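Local coordinates for protein sulfate transporter 4.1, chloroplastic (Arabidopsis thaliana, PDB 7LHV) that moves sulfate across the membrane together with protons, as a secondary active symporter of the SLC26A/SulP family that may influence sulfate assimilation, at residues Glu176-Leu180 against Pro324-Ala330; Leu268-Lys272 against Leu284-Pro289; Ile314-Pro319 against Leu419-Pro424; Pro499-Gly505 against Ile530-Ser535. One frame throughout, in Å; residues are numbered along the deposited sequence.

In the fold
Contacts 1, 2 and 3 lie in the helical membrane part of the chain, and contact 4 lies in the STAS sheet. Contact 2 joins helices 255-277 and 284-300 and is nested within the loop closed by contact 1. Contacts 1 and 3 interleave along the sequence. Both use the long segment between helices 284-300 and 330-358, which lies first on helix 406-426 and then on helix 173-194. Their centres are about 24 Å apart. Contact 4 follows all of these and pairs strands 501-504 and 527-533. Its centre is about 56 to 69 Å from the others, on the opposite side of the chain's centre. The membrane part and the STAS part are thus spatially distinct.

Contact 1: residues Glu176-Leu180 against Pro324-Ala330; sequences ELAIL and PRSFDHA
The Phe327 ring takes the methyl CD1 of Leu180 over one face. Leu180 CD1 is 4.2 Å from the centroid of the Phe327 ring and 19° off the normal, a CH-pi contact displaced toward the rim. Leu183, one turn beyond Leu180 on helix 173-194, also touches Phe327. The His329 ring is met obliquely by Leu177 CD2, which comes closest to the CB of His329, at 3.7 Å. The guanidinium of Arg325 is also approached obliquely. Glu176 OE2 is 3.7 Å from Arg325 NH2, well out of the guanidinium plane, and the two flat groups are 56° apart. This is a long ion pair held by charge alone. The contact sets the predicted transmembrane helix 173-194 of the sulfate permease region against the loop that leads into helix 330-358. A 3-10 turn at residues 327-329 ends this loop. The Glu176 chain is extended beyond CG, which carries its carboxylate out to the loop. There Glu176 OE1 accepts a hydrogen bond from Ser326 OG; the modelled length, 2.5 Å, is doubtfully short. Leu180 places CG anti to its own N (chi1 174°) and spreads its two methyls along the loop. Leu180 CD1 also reaches Pro324 CB, at 4.4 Å. The other branch, Leu180 CD2, lies 4.1 Å from Ala330 CB. Leu333 of helix 330-358 touches both Leu177 and Leu180.

Contact 2: residues Leu268-Lys272 against Leu284-Pro289; sequences LQVMK and LRAAAP
Met271 starts with CG beside its backbone N (chi1 -74°), runs straight through chi2 and bends at chi3 (71°). The bend turns its methyl CE toward Leu284 and Ala288. The setting is a helical hairpin. Helices 255-277 and 284-300 are consecutive, both are predicted to span the membrane, and they pack antiparallel. The axes of the short segments come within 8.6 Å at an angle of 167°. Ala288 sits where the helices face each other, with its CB directed at the partner. Ala288 CB lies 4.1 Å from Met271 CB and 4.3 Å from Leu268 CG. The CA atoms of Leu268 and Ala288 are 5.3 Å apart, and those of Lys272 and Arg285, nearer the turn, 4.8 Å. Next to Ala288, Pro289 marks a kink, where its N makes no bond to the preceding turn. Nearer the turn of the hairpin, Lys272 and Arg285 meet through their aliphatic parts, while their charged ends part. Lys272 NZ makes weak hydrogen bonds to Ser440 O and Ser443 OG. Arg285 NH1 forms a weak, long ion pair with Glu399. At the tip of Met271, CE lies 3.8 Å from Ala288 CA and 4.1 Å from Leu284 CD2.

Contact 3: residues Ile314-Pro319 against Leu419-Pro424; sequences IPQGLP and LLFLTP
Gln316 reaches across the last turns of helix 406-426 and meets Leu419, Leu420, Thr423 and Pro424. Gln316 CB and CG each lie 3.2 Å from Thr423 OG1, and the two side chains cross at about a right angle. CG also approaches the carbonyl O of Leu419. The chain is extended (chi1 180°, chi2 -178°), and this takes the amide across the helix, past Thr423. There the two arms of the amide part. Gln316 OE1 lies 3.6 Å from Pro424 CG, and Gln316 NE2 is 3.3 Å from Leu420 O. The next residue gives the backbone link: Gly317 N donates to Leu419 O at 2.9 Å. Before Gln316, the CG2 branch of Ile314 packs on Thr423 CB at 4.0 Å. Beyond Gly317, Leu318 CD2 rests 3.9 Å from Leu419 CB. Ile125 and Tyr129 of helix 125-141 also touch Leu419. The helix has a wider pi-type turn at residues 419-422 and a kink at Pro424, whose N has no bond to the turn before. The arrangement is an irregular, proline-containing connecting segment of a SulP membrane domain, laid along the end of a predicted transmembrane helix.

Contact 4: residues Pro499-Gly505 against Ile530-Ser535; sequences PHIAVLG and IVRIDS
Ala502 and Arg532 form a hydrogen-bonded antiparallel pair in the sheet of the STAS domain, between strands 501-504 and 527-533. Ala502 N gives to Arg532 O at 2.9 Å, and Arg532 N returns the bond to Ala502 O at the same length. Ile501 with Ile533 and Val503 with Val531 are non-hydrogen-bonded pairs. On their face Ile501 CG2 meets Val531 CG1 at 3.6 Å, and helix 542-560 packs there, with Tyr552 touching Val531 and Val503. Strand 501-504 is outermost in this chain's mixed sheet. Strand 527-533 also runs beside the parallel strand 569-575, through backbone bonds of Val531. On the other face the Arg532 guanidinium has Leu504 CD1 over one face, toward its rim, 4.1 Å above the plane. Asp534 OD2 lies at the guanidinium edge, 3.3 Å from Arg532 NH2. Asp534 OD2 also accepts from His500 ND1, at 2.9 Å, through its anti lone pair. The His500 ring and the carboxylate are nearly coplanar, 18° apart. Asp534 OD1 is modelled doubtfully close to Arg532 NE, in a salt bridge. Together these partners would limit rotation of the carboxylate. The backbone repeats the link, as Asp534 N donates to His500 O at 3.0 Å. His500 also packs on Thr580 of the second subunit.

Contact 1: residues Glu176-Leu180 against Pro324-Ala330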
loop_
_atom_site.group_PDB
_atom_site.type_symbol
_atom_site.label_atom_id
_atom_site.label_comp_id
_atom_site.label_asym_id
_atom_site.label_seq_id
_atom_site.Cartn_x
_atom_site.Cartn_y
_atom_site.Cartn_z
ATOM N N GLU A 176 -7.148 -9.901 32.506
ATOM C CA GLU A 176 -5.956 -10.547 31.969
ATOM C C GLU A 176 -5.788 -10.243 30.488
ATOM O O GLU A 176 -4.667 -10.040 30.012
ATOM C CB GLU A 176 -6.020 -12.055 32.205
ATOM C CG GLU A 176 -6.065 -12.450 33.668
ATOM C CD GLU A 176 -6.089 -13.953 33.861
ATOM O OE1 GLU A 176 -6.039 -14.681 32.849
ATOM O OE2 GLU A 176 -6.154 -14.403 35.023
ATOM N N LEU A 177 -6.894 -10.207 29.744
ATOM C CA LEU A 177 -6.818 -9.876 28.328
ATOM C C LEU A 177 -6.340 -8.448 28.117
ATOM O O LEU A 177 -5.540 -8.186 27.215
ATOM C CB LEU A 177 -8.175 -10.099 27.665
ATOM C CG LEU A 177 -8.494 -11.543 27.281
ATOM C CD1 LEU A 177 -9.943 -11.667 26.851
ATOM C CD2 LEU A 177 -7.566 -12.005 26.179
ATOM N N ALA A 178 -6.814 -7.508 28.938
ATOM C CA ALA A 178 -6.364 -6.124 28.812
ATOM C C ALA A 178 -4.882 -5.987 29.141
ATOM O O ALA A 178 -4.148 -5.265 28.452
ATOM C CB ALA A 178 -7.199 -5.217 29.712
ATOM N N ILE A 179 -4.419 -6.672 30.188
ATOM C CA ILE A 179 -3.006 -6.603 30.553
ATOM C C ILE A 179 -2.136 -7.224 29.463
ATOM O O ILE A 179 -1.079 -6.682 29.101
ATOM C CB ILE A 179 -2.782 -7.274 31.918
ATOM C CG1 ILE A 179 -3.509 -6.493 33.011
ATOM C CG2 ILE A 179 -1.308 -7.364 32.232
ATOM C CD1 ILE A 179 -3.646 -7.247 34.306
ATOM N N LEU A 180 -2.563 -8.364 28.917
ATOM C CA LEU A 180 -1.827 -8.975 27.816
ATOM C C LEU A 180 -1.826 -8.077 26.589
ATOM O O LEU A 180 -0.824 -7.999 25.868
ATOM C CB LEU A 180 -2.424 -10.340 27.480
ATOM C CG LEU A 180 -1.841 -11.031 26.248
ATOM C CD1 LEU A 180 -0.436 -11.528 26.525
ATOM C CD2 LEU A 180 -2.740 -12.163 25.805
ATOM N N PRO A 324 1.678 -11.799 32.862
ATOM C CA PRO A 324 0.401 -12.230 32.278
ATOM C C PRO A 324 0.300 -13.748 32.224
ATOM O O PRO A 324 1.292 -14.453 32.034
ATOM C CB PRO A 324 0.430 -11.618 30.873
ATOM C CG PRO A 324 1.389 -10.470 30.979
ATOM C CD PRO A 324 2.430 -10.912 31.960
ATOM N N ARG A 325 -0.923 -14.250 32.396
ATOM C CA ARG A 325 -1.172 -15.684 32.412
ATOM C C ARG A 325 -2.069 -16.168 31.280
ATOM O O ARG A 325 -2.363 -17.367 31.218
ATOM C CB ARG A 325 -1.799 -16.110 33.747
ATOM C CG ARG A 325 -0.804 -16.403 34.853
ATOM C CD ARG A 325 -0.530 -15.166 35.684
ATOM N NE ARG A 325 -1.764 -14.559 36.169
ATOM C CZ ARG A 325 -2.406 -14.938 37.266
ATOM N NH1 ARG A 325 -1.955 -15.925 38.024
ATOM N NH2 ARG A 325 -3.527 -14.312 37.612
ATOM N N SER A 326 -2.507 -15.287 30.388
ATOM C CA SER A 326 -3.456 -15.642 29.339
ATOM C C SER A 326 -2.826 -15.519 27.957
ATOM O O SER A 326 -3.430 -14.982 27.027
ATOM C CB SER A 326 -4.715 -14.784 29.428
ATOM O OG SER A 326 -5.568 -15.242 30.462
ATOM N N PHE A 327 -1.605 -16.035 27.805
ATOM C CA PHE A 327 -0.935 -15.992 26.508
ATOM C C PHE A 327 -1.677 -16.796 25.448
ATOM O O PHE A 327 -1.413 -16.616 24.254
ATOM C CB PHE A 327 0.498 -16.504 26.643
ATOM C CG PHE A 327 1.485 -15.444 27.023
ATOM C CD1 PHE A 327 2.056 -14.635 26.057
ATOM C CD2 PHE A 327 1.842 -15.253 28.344
ATOM C CE1 PHE A 327 2.965 -13.659 26.403
ATOM C CE2 PHE A 327 2.753 -14.279 28.698
ATOM C CZ PHE A 327 3.315 -13.480 27.725
ATOM N N ASP A 328 -2.600 -17.672 25.856
ATOM C CA ASP A 328 -3.299 -18.535 24.910
ATOM C C ASP A 328 -4.134 -17.733 23.920
ATOM O O ASP A 328 -4.347 -18.178 22.786
ATOM C CB ASP A 328 -4.182 -19.525 25.667
ATOM C CG ASP A 328 -3.374 -20.552 26.441
ATOM O OD1 ASP A 328 -2.248 -20.874 26.003
ATOM O OD2 ASP A 328 -3.866 -21.036 27.484
ATOM N N HIS A 329 -4.611 -16.557 24.321
ATOM C CA HIS A 329 -5.374 -15.686 23.440
ATOM C C HIS A 329 -4.501 -14.678 22.714
ATOM O O HIS A 329 -5.030 -13.838 21.980
ATOM C CB HIS A 329 -6.452 -14.938 24.229
ATOM C CG HIS A 329 -7.469 -15.828 24.870
ATOM N ND1 HIS A 329 -8.642 -16.190 24.247
ATOM C CD2 HIS A 329 -7.495 -16.412 26.090
ATOM C CE1 HIS A 329 -9.344 -16.969 25.051
ATOM N NE2 HIS A 329 -8.669 -17.117 26.176
ATOM N N ALA A 330 -3.182 -14.748 22.897
ATOM C CA ALA A 330 -2.304 -13.715 22.360
ATOM C C ALA A 330 -2.454 -13.580 20.853
ATOM O O ALA A 330 -2.487 -12.462 20.332
ATOM C CB ALA A 330 -0.853 -14.012 22.732
#

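Contact 2: residues Leu268-Lys272 against Leu284-Pro289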
loop_
_atom_site.group_PDB
_atom_site.type_symbol
_atom_site.label_atom_id
_atom_site.label_comp_id
_atom_site.label_asym_id
_atom_site.label_seq_id
_atom_site.Cartn_x
_atom_site.Cartn_y
_atom_site.Cartn_z
ATOM N N LEU A 268 -20.212 20.417 33.479
ATOM C CA LEU A 268 -18.877 20.176 32.941
ATOM C C LEU A 268 -18.648 20.961 31.657
ATOM O O LEU A 268 -17.590 21.574 31.475
ATOM C CB LEU A 268 -18.673 18.683 32.694
ATOM C CG LEU A 268 -17.951 17.875 33.770
ATOM C CD1 LEU A 268 -18.597 18.078 35.128
ATOM C CD2 LEU A 268 -17.938 16.405 33.400
ATOM N N GLN A 269 -19.629 20.956 30.752
ATOM C CA GLN A 269 -19.463 21.666 29.490
ATOM C C GLN A 269 -19.427 23.175 29.701
ATOM O O GLN A 269 -18.661 23.880 29.035
ATOM C CB GLN A 269 -20.572 21.272 28.517
ATOM C CG GLN A 269 -20.238 20.035 27.698
ATOM C CD GLN A 269 -21.283 19.729 26.647
ATOM O OE1 GLN A 269 -22.381 20.285 26.664
ATOM N NE2 GLN A 269 -20.945 18.839 25.721
ATOM N N VAL A 270 -20.238 23.690 30.629
ATOM C CA VAL A 270 -20.203 25.117 30.935
ATOM C C VAL A 270 -18.842 25.508 31.498
ATOM O O VAL A 270 -18.259 26.528 31.105
ATOM C CB VAL A 270 -21.344 25.484 31.902
ATOM C CG1 VAL A 270 -21.043 26.789 32.617
ATOM C CG2 VAL A 270 -22.660 25.579 31.150
ATOM N N MET A 271 -18.311 24.702 32.423
ATOM C CA MET A 271 -16.998 24.993 32.987
ATOM C C MET A 271 -15.918 24.957 31.914
ATOM O O MET A 271 -15.040 25.826 31.880
ATOM C CB MET A 271 -16.674 23.998 34.102
ATOM C CG MET A 271 -17.444 24.234 35.387
ATOM S SD MET A 271 -17.120 22.966 36.625
ATOM C CE MET A 271 -15.435 23.363 37.079
ATOM N N LYS A 272 -15.967 23.960 31.030
ATOM C CA LYS A 272 -14.963 23.858 29.976
ATOM C C LYS A 272 -15.034 25.048 29.027
ATOM O O LYS A 272 -13.999 25.608 28.644
ATOM C CB LYS A 272 -15.141 22.545 29.214
ATOM C CG LYS A 272 -14.246 22.411 27.999
ATOM C CD LYS A 272 -14.283 20.998 27.441
ATOM C CE LYS A 272 -15.583 20.730 26.705
ATOM N NZ LYS A 272 -15.546 19.440 25.964
ATOM N N LEU A 284 -10.198 25.730 34.954
ATOM C CA LEU A 284 -11.467 25.030 35.120
ATOM C C LEU A 284 -11.538 23.779 34.259
ATOM O O LEU A 284 -12.143 22.783 34.667
ATOM C CB LEU A 284 -12.628 25.967 34.791
ATOM C CG LEU A 284 -12.806 27.162 35.726
ATOM C CD1 LEU A 284 -13.984 28.012 35.286
ATOM C CD2 LEU A 284 -12.984 26.696 37.159
ATOM N N ARG A 285 -10.918 23.807 33.074
ATOM C CA ARG A 285 -10.890 22.622 32.222
ATOM C C ARG A 285 -10.313 21.425 32.961
ATOM O O ARG A 285 -10.774 20.291 32.785
ATOM C CB ARG A 285 -10.077 22.895 30.959
ATOM C CG ARG A 285 -10.809 23.680 29.891
ATOM C CD ARG A 285 -9.922 23.857 28.674
ATOM N NE ARG A 285 -9.449 22.573 28.174
ATOM C CZ ARG A 285 -8.318 22.394 27.507
ATOM N NH1 ARG A 285 -7.505 23.405 27.242
ATOM N NH2 ARG A 285 -7.992 21.172 27.095
ATOM N N ALA A 286 -9.295 21.654 33.789
ATOM C CA ALA A 286 -8.738 20.570 34.586
ATOM C C ALA A 286 -9.612 20.235 35.782
ATOM O O ALA A 286 -9.647 19.076 36.210
ATOM C CB ALA A 286 -7.335 20.933 35.055
ATOM N N ALA A 287 -10.312 21.222 36.338
ATOM C CA ALA A 287 -11.146 20.987 37.507
ATOM C C ALA A 287 -12.550 20.522 37.151
ATOM O O ALA A 287 -13.302 20.140 38.054
ATOM C CB ALA A 287 -11.228 22.255 38.358
ATOM N N ALA A 288 -12.921 20.549 35.873
ATOM C CA ALA A 288 -14.269 20.139 35.487
ATOM C C ALA A 288 -14.559 18.674 35.789
ATOM O O ALA A 288 -15.593 18.397 36.421
ATOM C CB ALA A 288 -14.503 20.466 34.008
ATOM N N PRO A 289 -13.732 17.698 35.383
ATOM C CA PRO A 289 -14.080 16.302 35.692
ATOM C C PRO A 289 -14.170 16.009 37.180
ATOM O O PRO A 289 -15.035 15.231 37.598
ATOM C CB PRO A 289 -12.957 15.502 35.016
ATOM C CG PRO A 289 -11.841 16.450 34.889
ATOM C CD PRO A 289 -12.475 17.774 34.618
#

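Contact 3: residues Ile314-Pro319 against Leu419-Pro424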
loop_
_atom_site.group_PDB
_atom_site.type_symbol
_atom_site.label_atom_id
_atom_site.label_comp_id
_atom_site.label_asym_id
_atom_site.label_seq_id
_atom_site.Cartn_x
_atom_site.Cartn_y
_atom_site.Cartn_z
ATOM N N ILE A 314 -13.837 -0.480 45.886
ATOM C CA ILE A 314 -12.651 -0.371 45.051
ATOM C C ILE A 314 -11.463 -0.862 45.869
ATOM O O ILE A 314 -11.282 -0.415 47.003
ATOM C CB ILE A 314 -12.407 1.068 44.559
ATOM C CG1 ILE A 314 -13.262 1.353 43.323
ATOM C CG2 ILE A 314 -10.941 1.297 44.248
ATOM C CD1 ILE A 314 -13.203 2.787 42.860
ATOM N N PRO A 315 -10.651 -1.783 45.351
ATOM C CA PRO A 315 -9.508 -2.278 46.128
ATOM C C PRO A 315 -8.504 -1.172 46.422
ATOM O O PRO A 315 -8.291 -0.263 45.618
ATOM C CB PRO A 315 -8.904 -3.357 45.223
ATOM C CG PRO A 315 -9.367 -3.004 43.851
ATOM C CD PRO A 315 -10.730 -2.410 44.022
ATOM N N GLN A 316 -7.877 -1.268 47.590
ATOM C CA GLN A 316 -6.943 -0.266 48.074
ATOM C C GLN A 316 -5.522 -0.808 48.027
ATOM O O GLN A 316 -5.269 -1.943 48.440
ATOM C CB GLN A 316 -7.282 0.157 49.504
ATOM C CG GLN A 316 -6.349 1.209 50.075
ATOM C CD GLN A 316 -6.678 1.561 51.511
ATOM O OE1 GLN A 316 -7.822 1.433 51.947
ATOM N NE2 GLN A 316 -5.675 2.009 52.254
ATOM N N GLY A 317 -4.599 0.006 47.525
ATOM C CA GLY A 317 -3.202 -0.375 47.509
ATOM C C GLY A 317 -2.576 -0.338 46.132
ATOM O O GLY A 317 -3.278 -0.390 45.118
ATOM N N LEU A 318 -1.250 -0.247 46.087
ATOM C CA LEU A 318 -0.542 -0.224 44.821
ATOM C C LEU A 318 -0.610 -1.594 44.149
ATOM O O LEU A 318 -0.680 -2.624 44.824
ATOM C CB LEU A 318 0.913 0.176 45.036
ATOM C CG LEU A 318 1.146 1.463 45.824
ATOM C CD1 LEU A 318 2.629 1.707 46.023
ATOM C CD2 LEU A 318 0.496 2.641 45.125
ATOM N N PRO A 319 -0.601 -1.634 42.818
ATOM C CA PRO A 319 -0.590 -2.923 42.121
ATOM C C PRO A 319 0.700 -3.684 42.376
ATOM O O PRO A 319 1.758 -3.099 42.619
ATOM C CB PRO A 319 -0.725 -2.532 40.647
ATOM C CG PRO A 319 -0.242 -1.129 40.581
ATOM C CD PRO A 319 -0.632 -0.500 41.879
ATOM N N LEU A 419 -4.209 5.812 45.239
ATOM C CA LEU A 419 -4.175 4.370 45.435
ATOM C C LEU A 419 -3.860 4.006 46.874
ATOM O O LEU A 419 -4.071 2.857 47.275
ATOM C CB LEU A 419 -3.146 3.738 44.497
ATOM C CG LEU A 419 -3.496 3.731 43.012
ATOM C CD1 LEU A 419 -2.284 3.364 42.182
ATOM C CD2 LEU A 419 -4.628 2.771 42.745
ATOM N N LEU A 420 -3.363 4.958 47.660
ATOM C CA LEU A 420 -3.099 4.714 49.066
ATOM C C LEU A 420 -4.144 5.321 49.986
ATOM O O LEU A 420 -4.325 4.826 51.103
ATOM C CB LEU A 420 -1.720 5.260 49.448
ATOM C CG LEU A 420 -0.518 4.521 48.859
ATOM C CD1 LEU A 420 0.763 5.286 49.139
ATOM C CD2 LEU A 420 -0.435 3.110 49.409
ATOM N N PHE A 421 -4.838 6.378 49.562
ATOM C CA PHE A 421 -5.649 7.109 50.528
ATOM C C PHE A 421 -7.061 7.426 50.053
ATOM O O PHE A 421 -7.977 7.546 50.873
ATOM C CB PHE A 421 -4.940 8.405 50.924
ATOM C CG PHE A 421 -3.534 8.201 51.409
ATOM C CD1 PHE A 421 -3.288 7.492 52.572
ATOM C CD2 PHE A 421 -2.461 8.716 50.705
ATOM C CE1 PHE A 421 -1.998 7.300 53.023
ATOM C CE2 PHE A 421 -1.168 8.528 51.151
ATOM C CZ PHE A 421 -0.938 7.819 52.311
ATOM N N LEU A 422 -7.257 7.566 48.744
ATOM C CA LEU A 422 -8.528 8.053 48.227
ATOM C C LEU A 422 -9.458 6.950 47.744
ATOM O O LEU A 422 -10.617 7.238 47.429
ATOM C CB LEU A 422 -8.284 9.044 47.086
ATOM C CG LEU A 422 -7.678 10.396 47.468
ATOM C CD1 LEU A 422 -8.028 11.443 46.428
ATOM C CD2 LEU A 422 -8.150 10.830 48.845
ATOM N N THR A 423 -8.991 5.704 47.679
ATOM C CA THR A 423 -9.862 4.615 47.245
ATOM C C THR A 423 -11.078 4.391 48.142
ATOM O O THR A 423 -12.160 4.121 47.593
ATOM C CB THR A 423 -9.047 3.325 47.079
ATOM O OG1 THR A 423 -8.465 2.945 48.331
ATOM C CG2 THR A 423 -7.950 3.520 46.049
ATOM N N PRO A 424 -10.995 4.454 49.480
ATOM C CA PRO A 424 -12.218 4.249 50.275
ATOM C C PRO A 424 -13.311 5.260 49.980
ATOM O O PRO A 424 -14.497 4.914 50.054
ATOM C CB PRO A 424 -11.719 4.366 51.723
ATOM C CG PRO A 424 -10.265 4.104 51.648
ATOM C CD PRO A 424 -9.840 4.713 50.358
#

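Contact 4: residues Pro499-Gly505 against Ile530-Ser535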
loop_
_atom_site.group_PDB
_atom_site.type_symbol
_atom_site.label_atom_id
_atom_site.label_comp_id
_atom_site.label_asym_id
_atom_site.label_seq_id
_atom_site.Cartn_x
_atom_site.Cartn_y
_atom_site.Cartn_z
ATOM N N PRO A 499 3.024 10.049 -12.642
ATOM C CA PRO A 499 3.979 11.154 -12.551
ATOM C C PRO A 499 3.718 12.204 -13.619
ATOM O O PRO A 499 3.129 11.938 -14.668
ATOM C CB PRO A 499 5.330 10.473 -12.765
ATOM C CG PRO A 499 5.010 9.304 -13.608
ATOM C CD PRO A 499 3.661 8.824 -13.154
ATOM N N HIS A 500 4.168 13.419 -13.330
ATOM C CA HIS A 500 4.007 14.524 -14.263
ATOM C C HIS A 500 5.115 14.485 -15.303
ATOM O O HIS A 500 6.295 14.370 -14.964
ATOM C CB HIS A 500 4.019 15.858 -13.522
ATOM C CG HIS A 500 3.682 17.032 -14.386
ATOM N ND1 HIS A 500 4.610 17.988 -14.740
ATOM C CD2 HIS A 500 2.517 17.404 -14.968
ATOM C CE1 HIS A 500 4.031 18.899 -15.502
ATOM N NE2 HIS A 500 2.762 18.569 -15.656
ATOM N N ILE A 501 4.731 14.571 -16.573
ATOM C CA ILE A 501 5.664 14.574 -17.691
ATOM C C ILE A 501 5.408 15.831 -18.510
ATOM O O ILE A 501 4.267 16.102 -18.897
ATOM C CB ILE A 501 5.514 13.308 -18.552
ATOM C CG1 ILE A 501 6.126 12.106 -17.833
ATOM C CG2 ILE A 501 6.148 13.506 -19.910
ATOM C CD1 ILE A 501 5.901 10.797 -18.537
ATOM N N ALA A 502 6.466 16.590 -18.775
ATOM C CA ALA A 502 6.349 17.898 -19.398
ATOM C C ALA A 502 6.944 17.884 -20.799
ATOM O O ALA A 502 8.052 17.383 -21.009
ATOM C CB ALA A 502 7.048 18.967 -18.557
ATOM N N VAL A 503 6.203 18.446 -21.751
ATOM C CA VAL A 503 6.681 18.617 -23.117
ATOM C C VAL A 503 7.281 20.016 -23.199
ATOM O O VAL A 503 6.564 21.015 -23.213
ATOM C CB VAL A 503 5.563 18.415 -24.140
ATOM C CG1 VAL A 503 6.069 18.709 -25.540
ATOM C CG2 VAL A 503 5.019 17.000 -24.053
ATOM N N LEU A 504 8.606 20.083 -23.255
ATOM C CA LEU A 504 9.299 21.362 -23.208
ATOM C C LEU A 504 9.264 22.060 -24.561
ATOM O O LEU A 504 9.224 21.424 -25.615
ATOM C CB LEU A 504 10.749 21.173 -22.770
ATOM C CG LEU A 504 11.001 20.961 -21.283
ATOM C CD1 LEU A 504 10.531 19.604 -20.879
ATOM C CD2 LEU A 504 12.479 21.104 -20.989
ATOM N N GLY A 505 9.287 23.386 -24.514
ATOM C CA GLY A 505 9.311 24.180 -25.721
ATOM C C GLY A 505 10.693 24.721 -26.003
ATOM O O GLY A 505 11.571 23.982 -26.454
ATOM N N ILE A 530 10.757 17.200 -26.966
ATOM C CA ILE A 530 11.585 17.220 -25.765
ATOM C C ILE A 530 10.691 16.898 -24.579
ATOM O O ILE A 530 9.724 17.620 -24.308
ATOM C CB ILE A 530 12.286 18.572 -25.582
ATOM C CG1 ILE A 530 12.910 19.021 -26.901
ATOM C CG2 ILE A 530 13.337 18.478 -24.495
ATOM C CD1 ILE A 530 13.237 20.488 -26.954
ATOM N N VAL A 531 11.016 15.824 -23.866
ATOM C CA VAL A 531 10.194 15.308 -22.780
ATOM C C VAL A 531 11.017 15.313 -21.501
ATOM O O VAL A 531 12.159 14.843 -21.491
ATOM C CB VAL A 531 9.676 13.892 -23.093
ATOM C CG1 VAL A 531 9.118 13.242 -21.847
ATOM C CG2 VAL A 531 8.618 13.954 -24.170
ATOM N N ARG A 532 10.438 15.839 -20.426
ATOM C CA ARG A 532 11.062 15.848 -19.112
ATOM C C ARG A 532 10.184 15.074 -18.143
ATOM O O ARG A 532 8.984 15.346 -18.035
ATOM C CB ARG A 532 11.265 17.275 -18.609
ATOM C CG ARG A 532 12.032 17.407 -17.321
ATOM C CD ARG A 532 11.992 18.841 -16.833
ATOM N NE ARG A 532 10.642 19.233 -16.448
ATOM C CZ ARG A 532 10.162 20.465 -16.552
ATOM N NH1 ARG A 532 10.901 21.458 -17.015
ATOM N NH2 ARG A 532 8.908 20.704 -16.180
ATOM N N ILE A 533 10.779 14.112 -17.447
ATOM C CA ILE A 533 10.077 13.333 -16.439
ATOM C C ILE A 533 10.314 14.005 -15.093
ATOM O O ILE A 533 11.406 13.912 -14.530
ATOM C CB ILE A 533 10.542 11.874 -16.424
ATOM C CG1 ILE A 533 10.251 11.205 -17.768
ATOM C CG2 ILE A 533 9.869 11.115 -15.296
ATOM C CD1 ILE A 533 11.463 11.069 -18.657
ATOM N N ASP A 534 9.289 14.675 -14.571
ATOM C CA ASP A 534 9.436 15.443 -13.342
ATOM C C ASP A 534 9.323 14.561 -12.106
ATOM O O ASP A 534 8.551 14.870 -11.194
ATOM C CB ASP A 534 8.383 16.551 -13.281
ATOM C CG ASP A 534 8.535 17.564 -14.394
ATOM O OD1 ASP A 534 9.684 17.938 -14.705
ATOM O OD2 ASP A 534 7.508 17.991 -14.959
ATOM N N SER A 535 10.101 13.480 -12.055
ATOM C CA SER A 535 10.078 12.552 -10.932
ATOM C C SER A 535 11.160 11.496 -11.097
ATOM O O SER A 535 11.594 11.227 -12.224
ATOM C CB SER A 535 8.714 11.873 -10.815
ATOM O OG SER A 535 8.310 11.340 -12.062
#